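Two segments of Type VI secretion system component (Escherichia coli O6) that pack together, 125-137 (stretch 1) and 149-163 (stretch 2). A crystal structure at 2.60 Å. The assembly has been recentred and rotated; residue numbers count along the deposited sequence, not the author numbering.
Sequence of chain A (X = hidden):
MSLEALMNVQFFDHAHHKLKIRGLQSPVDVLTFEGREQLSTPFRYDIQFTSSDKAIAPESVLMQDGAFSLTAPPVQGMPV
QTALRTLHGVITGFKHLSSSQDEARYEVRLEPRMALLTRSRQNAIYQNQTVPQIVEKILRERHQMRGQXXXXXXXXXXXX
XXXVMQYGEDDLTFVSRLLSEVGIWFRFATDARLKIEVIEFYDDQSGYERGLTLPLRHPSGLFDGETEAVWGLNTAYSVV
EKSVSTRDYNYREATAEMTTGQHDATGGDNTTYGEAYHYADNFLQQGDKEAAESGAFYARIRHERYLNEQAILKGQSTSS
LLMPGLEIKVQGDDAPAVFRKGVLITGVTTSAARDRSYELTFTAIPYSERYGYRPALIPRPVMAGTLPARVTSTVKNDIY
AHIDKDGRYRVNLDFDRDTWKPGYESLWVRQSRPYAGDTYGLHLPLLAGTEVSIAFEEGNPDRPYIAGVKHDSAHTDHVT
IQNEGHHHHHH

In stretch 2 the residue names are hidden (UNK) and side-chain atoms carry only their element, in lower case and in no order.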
# COMPACT_ATOMS: atom_id res chain seq x y z
N ILE A 125 6.36 21.54 -17.67
CA ILE A 125 5.17 21.67 -18.52
C ILE A 125 5.62 21.65 -19.97
O ILE A 125 6.44 22.46 -20.39
CB ILE A 125 4.37 22.96 -18.20
CG1 ILE A 125 3.86 22.93 -16.77
CG2 ILE A 125 3.18 23.13 -19.14
CD1 ILE A 125 3.84 24.28 -16.12
N TYR A 126 5.11 20.69 -20.73
CA TYR A 126 5.57 20.46 -22.08
C TYR A 126 4.51 21.05 -22.94
O TYR A 126 3.33 20.91 -22.66
CB TYR A 126 5.75 18.95 -22.37
CG TYR A 126 6.89 18.33 -21.58
CD1 TYR A 126 6.68 17.79 -20.30
CD2 TYR A 126 8.18 18.31 -22.08
CE1 TYR A 126 7.71 17.26 -19.57
CE2 TYR A 126 9.24 17.77 -21.36
CZ TYR A 126 8.99 17.25 -20.10
OH TYR A 126 10.03 16.72 -19.38
N GLN A 127 4.95 21.74 -24.00
CA GLN A 127 4.11 22.68 -24.73
C GLN A 127 4.01 22.24 -26.19
O GLN A 127 5.03 22.14 -26.86
CB GLN A 127 4.76 24.07 -24.59
CG GLN A 127 3.88 25.26 -24.92
CD GLN A 127 2.80 25.52 -23.88
OE1 GLN A 127 3.06 25.43 -22.66
NE2 GLN A 127 1.60 25.86 -24.34
N ASN A 128 2.80 21.95 -26.66
CA ASN A 128 2.54 21.58 -28.08
C ASN A 128 3.29 20.35 -28.59
O ASN A 128 3.95 20.39 -29.63
CB ASN A 128 2.75 22.75 -29.07
CG ASN A 128 2.04 24.01 -28.64
OD1 ASN A 128 2.68 25.03 -28.37
ND2 ASN A 128 0.70 23.93 -28.53
N GLN A 129 3.22 19.26 -27.83
CA GLN A 129 3.87 18.04 -28.27
C GLN A 129 2.89 16.90 -28.33
O GLN A 129 1.81 16.97 -27.75
CB GLN A 129 5.02 17.69 -27.35
CG GLN A 129 5.82 18.85 -26.81
CD GLN A 129 6.93 19.26 -27.75
OE1 GLN A 129 8.09 18.96 -27.50
NE2 GLN A 129 6.58 19.95 -28.83
N THR A 130 3.27 15.87 -29.06
CA THR A 130 2.60 14.57 -28.97
C THR A 130 3.24 13.82 -27.82
O THR A 130 4.36 14.17 -27.38
CB THR A 130 2.86 13.76 -30.22
OG1 THR A 130 4.26 13.44 -30.27
CG2 THR A 130 2.49 14.57 -31.44
N VAL A 131 2.54 12.80 -27.31
CA VAL A 131 3.14 11.88 -26.33
C VAL A 131 4.54 11.35 -26.76
O VAL A 131 5.49 11.48 -25.98
CB VAL A 131 2.18 10.74 -25.87
CG1 VAL A 131 2.94 9.67 -25.06
CG2 VAL A 131 1.01 11.29 -25.08
N PRO A 132 4.67 10.79 -28.00
CA PRO A 132 6.02 10.38 -28.43
C PRO A 132 7.09 11.45 -28.40
O PRO A 132 8.22 11.17 -27.98
CB PRO A 132 5.80 9.89 -29.86
CG PRO A 132 4.39 9.47 -29.90
CD PRO A 132 3.65 10.40 -29.00
N GLN A 133 6.75 12.67 -28.81
CA GLN A 133 7.73 13.75 -28.81
C GLN A 133 8.19 14.09 -27.38
O GLN A 133 9.40 14.25 -27.13
CB GLN A 133 7.18 14.98 -29.52
CG GLN A 133 7.19 14.86 -31.03
CD GLN A 133 6.42 15.98 -31.71
OE1 GLN A 133 5.33 16.38 -31.28
NE2 GLN A 133 6.99 16.50 -32.79
N ILE A 134 7.23 14.16 -26.45
CA ILE A 134 7.56 14.31 -25.03
C ILE A 134 8.49 13.19 -24.55
O ILE A 134 9.53 13.47 -23.93
CB ILE A 134 6.29 14.41 -24.13
CG1 ILE A 134 5.44 15.61 -24.54
CG2 ILE A 134 6.67 14.57 -22.66
CD1 ILE A 134 4.06 15.69 -23.91
N VAL A 135 8.14 11.94 -24.89
CA VAL A 135 8.94 10.79 -24.48
C VAL A 135 10.35 10.87 -25.08
O VAL A 135 11.36 10.80 -24.35
CB VAL A 135 8.22 9.45 -24.78
CG1 VAL A 135 9.16 8.28 -24.56
CG2 VAL A 135 7.00 9.30 -23.89
N GLU A 136 10.43 11.10 -26.38
CA GLU A 136 11.72 11.34 -27.02
C GLU A 136 12.54 12.50 -26.39
O GLU A 136 13.76 12.38 -26.21
CB GLU A 136 11.57 11.54 -28.52
CG GLU A 136 12.91 11.65 -29.18
CD GLU A 136 12.88 11.45 -30.66
OE1 GLU A 136 11.84 10.95 -31.17
OE2 GLU A 136 13.90 11.77 -31.31
N LYS A 137 11.86 13.59 -26.02
CA LYS A 137 12.53 14.69 -25.31
C LYS A 137 13.13 14.23 -24.01
O LYS A 137 14.30 14.48 -23.78
CB LYS A 137 11.59 15.86 -25.03
CG LYS A 137 11.39 16.81 -26.19
CD LYS A 137 10.63 18.05 -25.71
CE LYS A 137 11.16 19.33 -26.35
NZ LYS A 137 12.24 19.93 -25.49
N UNK A 149 19.74 4.38 -29.44
CA UNK A 149 19.29 3.82 -28.18
C UNK A 149 17.78 3.51 -28.08
O UNK A 149 17.36 2.88 -27.12
o UNK A 149 21.55 6.15 -26.69
c UNK A 149 19.65 4.76 -27.05
o UNK A 149 21.89 4.02 -27.06
c UNK A 149 21.13 5.00 -26.94
N UNK A 150 16.99 3.94 -29.07
CA UNK A 150 15.52 3.76 -29.07
C UNK A 150 14.98 3.99 -30.46
O UNK A 150 15.66 4.60 -31.26
c UNK A 150 14.26 8.19 -29.61
c UNK A 150 14.82 4.74 -28.11
c UNK A 150 16.09 6.92 -27.99
c UNK A 150 16.27 8.24 -28.31
c UNK A 150 15.00 6.20 -28.48
c UNK A 150 14.08 6.86 -29.28
c UNK A 150 15.36 8.88 -29.12
N UNK A 151 13.74 3.57 -30.73
CA UNK A 151 13.12 3.65 -32.05
C UNK A 151 11.61 3.59 -31.85
O UNK A 151 11.13 2.79 -31.04
c UNK A 151 12.52 2.14 -34.05
c UNK A 151 13.57 2.47 -32.99
c UNK A 151 14.87 2.78 -33.70
N UNK A 152 10.86 4.42 -32.58
CA UNK A 152 9.40 4.39 -32.56
C UNK A 152 8.89 3.75 -33.84
O UNK A 152 9.31 4.16 -34.92
c UNK A 152 8.20 6.94 -28.91
c UNK A 152 10.34 7.73 -29.59
c UNK A 152 8.03 6.36 -30.15
c UNK A 152 10.17 7.15 -30.83
c UNK A 152 9.02 6.45 -31.13
c UNK A 152 8.83 5.81 -32.46
c UNK A 152 9.36 7.63 -28.63
N UNK A 153 8.00 2.77 -33.74
CA UNK A 153 7.33 2.19 -34.92
C UNK A 153 5.83 2.19 -34.68
O UNK A 153 5.19 1.14 -34.57
c UNK A 153 9.32 0.59 -35.13
n UNK A 153 9.76 0.07 -33.98
o UNK A 153 10.07 0.91 -36.05
c UNK A 153 7.81 0.76 -35.25
N UNK A 154 5.26 3.38 -34.59
CA UNK A 154 3.87 3.51 -34.25
C UNK A 154 3.02 3.43 -35.51
O UNK A 154 3.43 3.89 -36.57
c UNK A 154 4.43 6.25 -31.63
c UNK A 154 4.59 4.91 -32.28
c UNK A 154 4.31 3.79 -31.27
c UNK A 154 3.66 4.82 -33.50
N UNK A 155 1.86 2.79 -35.40
CA UNK A 155 0.98 2.68 -36.55
C UNK A 155 -0.07 3.79 -36.51
O UNK A 155 -0.37 4.39 -37.54
c UNK A 155 1.37 0.42 -38.72
c UNK A 155 0.31 1.31 -36.61
c UNK A 155 1.18 0.22 -37.23
c UNK A 155 2.67 -0.23 -39.18
n UNK A 155 3.84 0.49 -38.61
N UNK A 156 -0.60 4.04 -35.32
CA UNK A 156 -1.53 5.15 -35.11
C UNK A 156 -0.85 6.52 -35.12
O UNK A 156 0.37 6.63 -34.95
o UNK A 156 -3.33 4.01 -33.98
c UNK A 156 -2.30 4.96 -33.81
N UNK A 157 -1.65 7.56 -35.33
CA UNK A 157 -1.15 8.94 -35.32
C UNK A 157 -1.55 9.63 -34.03
O UNK A 157 -2.68 9.48 -33.56
o UNK A 157 -0.45 11.26 -39.21
c UNK A 157 -1.67 9.73 -36.52
o UNK A 157 -2.34 10.21 -39.58
c UNK A 157 -0.96 9.39 -37.82
c UNK A 157 -1.28 10.36 -38.95
N UNK A 158 -0.62 10.37 -33.44
CA UNK A 158 -0.86 10.94 -32.13
C UNK A 158 -0.96 12.45 -32.20
O UNK A 158 -0.06 13.11 -32.71
c UNK A 158 -0.15 6.25 -30.69
c UNK A 158 0.90 8.12 -31.69
c UNK A 158 0.20 10.48 -31.11
c UNK A 158 -0.95 7.09 -29.95
c UNK A 158 -0.82 8.44 -30.08
c UNK A 158 0.78 6.76 -31.57
o UNK A 158 -0.29 4.90 -30.55
c UNK A 158 0.11 8.99 -30.94
N UNK A 159 -2.09 12.99 -31.73
CA UNK A 159 -2.37 14.41 -31.69
C UNK A 159 -1.34 15.18 -30.88
O UNK A 159 -0.74 14.64 -29.96
c UNK A 159 -3.74 14.48 -31.00
c UNK A 159 -3.23 12.19 -31.24
c UNK A 159 -4.37 13.15 -31.32
N UNK A 160 -1.10 16.43 -31.27
CA UNK A 160 -0.33 17.33 -30.43
C UNK A 160 -1.20 17.68 -29.22
O UNK A 160 -2.42 17.81 -29.33
c UNK A 160 0.08 18.57 -31.20
N UNK A 161 -0.57 17.77 -28.06
CA UNK A 161 -1.27 18.17 -26.86
C UNK A 161 -0.79 19.57 -26.56
O UNK A 161 0.39 19.87 -26.68
c UNK A 161 -1.24 15.80 -25.90
n UNK A 161 -1.58 13.85 -23.06
c UNK A 161 -0.90 17.26 -25.70
c UNK A 161 -2.21 13.26 -24.07
c UNK A 161 -2.53 15.44 -25.19
n UNK A 161 -2.39 11.95 -24.06
n UNK A 161 -2.67 13.99 -25.08
N UNK A 162 -1.70 20.43 -26.15
CA UNK A 162 -1.34 21.81 -25.94
C UNK A 162 -0.37 21.94 -24.78
O UNK A 162 0.73 22.44 -24.96
c UNK A 162 -3.21 24.99 -25.05
o UNK A 162 -2.74 26.10 -24.70
c UNK A 162 -2.59 22.65 -25.71
c UNK A 162 -2.35 24.12 -25.94
o UNK A 162 -4.35 24.59 -24.72
N UNK A 163 -0.79 21.49 -23.61
CA UNK A 163 0.06 21.50 -22.42
C UNK A 163 -0.01 20.15 -21.69
O UNK A 163 -1.09 19.56 -21.55
n UNK A 163 -1.71 25.20 -20.49
c UNK A 163 -0.51 25.09 -21.02
c UNK A 163 -0.34 22.62 -21.45
o UNK A 163 0.42 25.84 -20.72
c UNK A 163 -0.32 24.00 -22.05

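Position 149 carries two carbons, the second bearing two oxygens, and lies beyond reach of stretch 1: Asp 149, whose carboxylate is hydrogen-bonded elsewhere in the structure. Position 150 shows one carbon and then a six-carbon ring without a heteroatom, which makes it Phe 150. Its ring suits a buried site, and its edge meets Glu 136, with CD of Glu 136 3.7 Å from CE2 of Phe 150.

At 151 a single carbon carries two others, the beta-branched pattern of Val 151; its CA-to-CB bond points away from stretch 1, as alternation along a strand requires. Position 152 points back with one carbon and another bare six-carbon ring. This is Phe 152, broad and flat enough to reach several helix residues: CE1 lies 3.9 Å from CB of Pro 132, and CZ, at the ring edge, 4.1 Å from CG1 of Val 135.

At 153 two carbons, the second with one oxygen and one nitrogen, identify Asn 153, which touches nothing in stretch 1. At 154 four carbons forked at the second give Leu 154, whose CD1 packs 3.7 Å from CG of Pro 132, an apolar pairing. The next three positions keep clear of stretch 1. At 155 four carbons in a row end in nitrogen, Lys 155, a charged chain suited to its exposed site; at 156 one carbon and one oxygen make Ser 156; at 157 three carbons end in two oxygens, Glu 157, also exposed.

Position 158 has one carbon, a six-carbon ring and an oxygen on that ring: Tyr 158. Its CB lies 4.0 Å from CD of Pro 132, while its hydroxyl is satisfied elsewhere in the structure. At 159 three carbons close onto the backbone nitrogen, so this is Pro 159; its CA-to-CB bond points away from stretch 1, but its O lies 3.5 Å from CA of Thr 130. At 160 a lone carbon, 4.2 Å from O of Gln 129, is the CB of Ala 160, whose CA-to-CB bond points sideways.

At 161 three carbons, a nitrogen and a carbon with two more nitrogens spell Arg 161. CG2 of Val 131 sits over one guanidinium face, 3.6 Å from NH2, a flat surface against which a methyl can pack. At 162 three carbons ending in two oxygens give Glu 162; its CA-to-CB bond points away, yet CG lies 4.0 Å from ND2 of Asn 128, and a charged residue suits this exposed site. At 163 three carbons ending in one oxygen and one nitrogen give Gln 163, whose OE1 lies 4.2 Å from CG2 of Ile 125 and whose amide atoms are hydrogen-bonded elsewhere in the structure.

The contact has two parts. Backbone pairing joins the strands antiparallel: Asn 128 N donates to Glu 162 O at 2.7 Å, Arg 161 N to Gln 129 O at 2.5 Å, and Gln 129 N makes a weak bond to Arg 161 O at 3.1 Å. Thr 130 then caps the helix, its OG1 accepting from Gln 133 N at 3.0 Å. Beyond this cap, the helix runs nearly antiparallel to the strand that begins at Phe 150, and Pro 132 packs against Phe 152, Leu 154 and Tyr 158. Together the stretches bury 796 Å², summed over both sides.

Stretch 2 149-163: DFVFNLKSEYPAREQ
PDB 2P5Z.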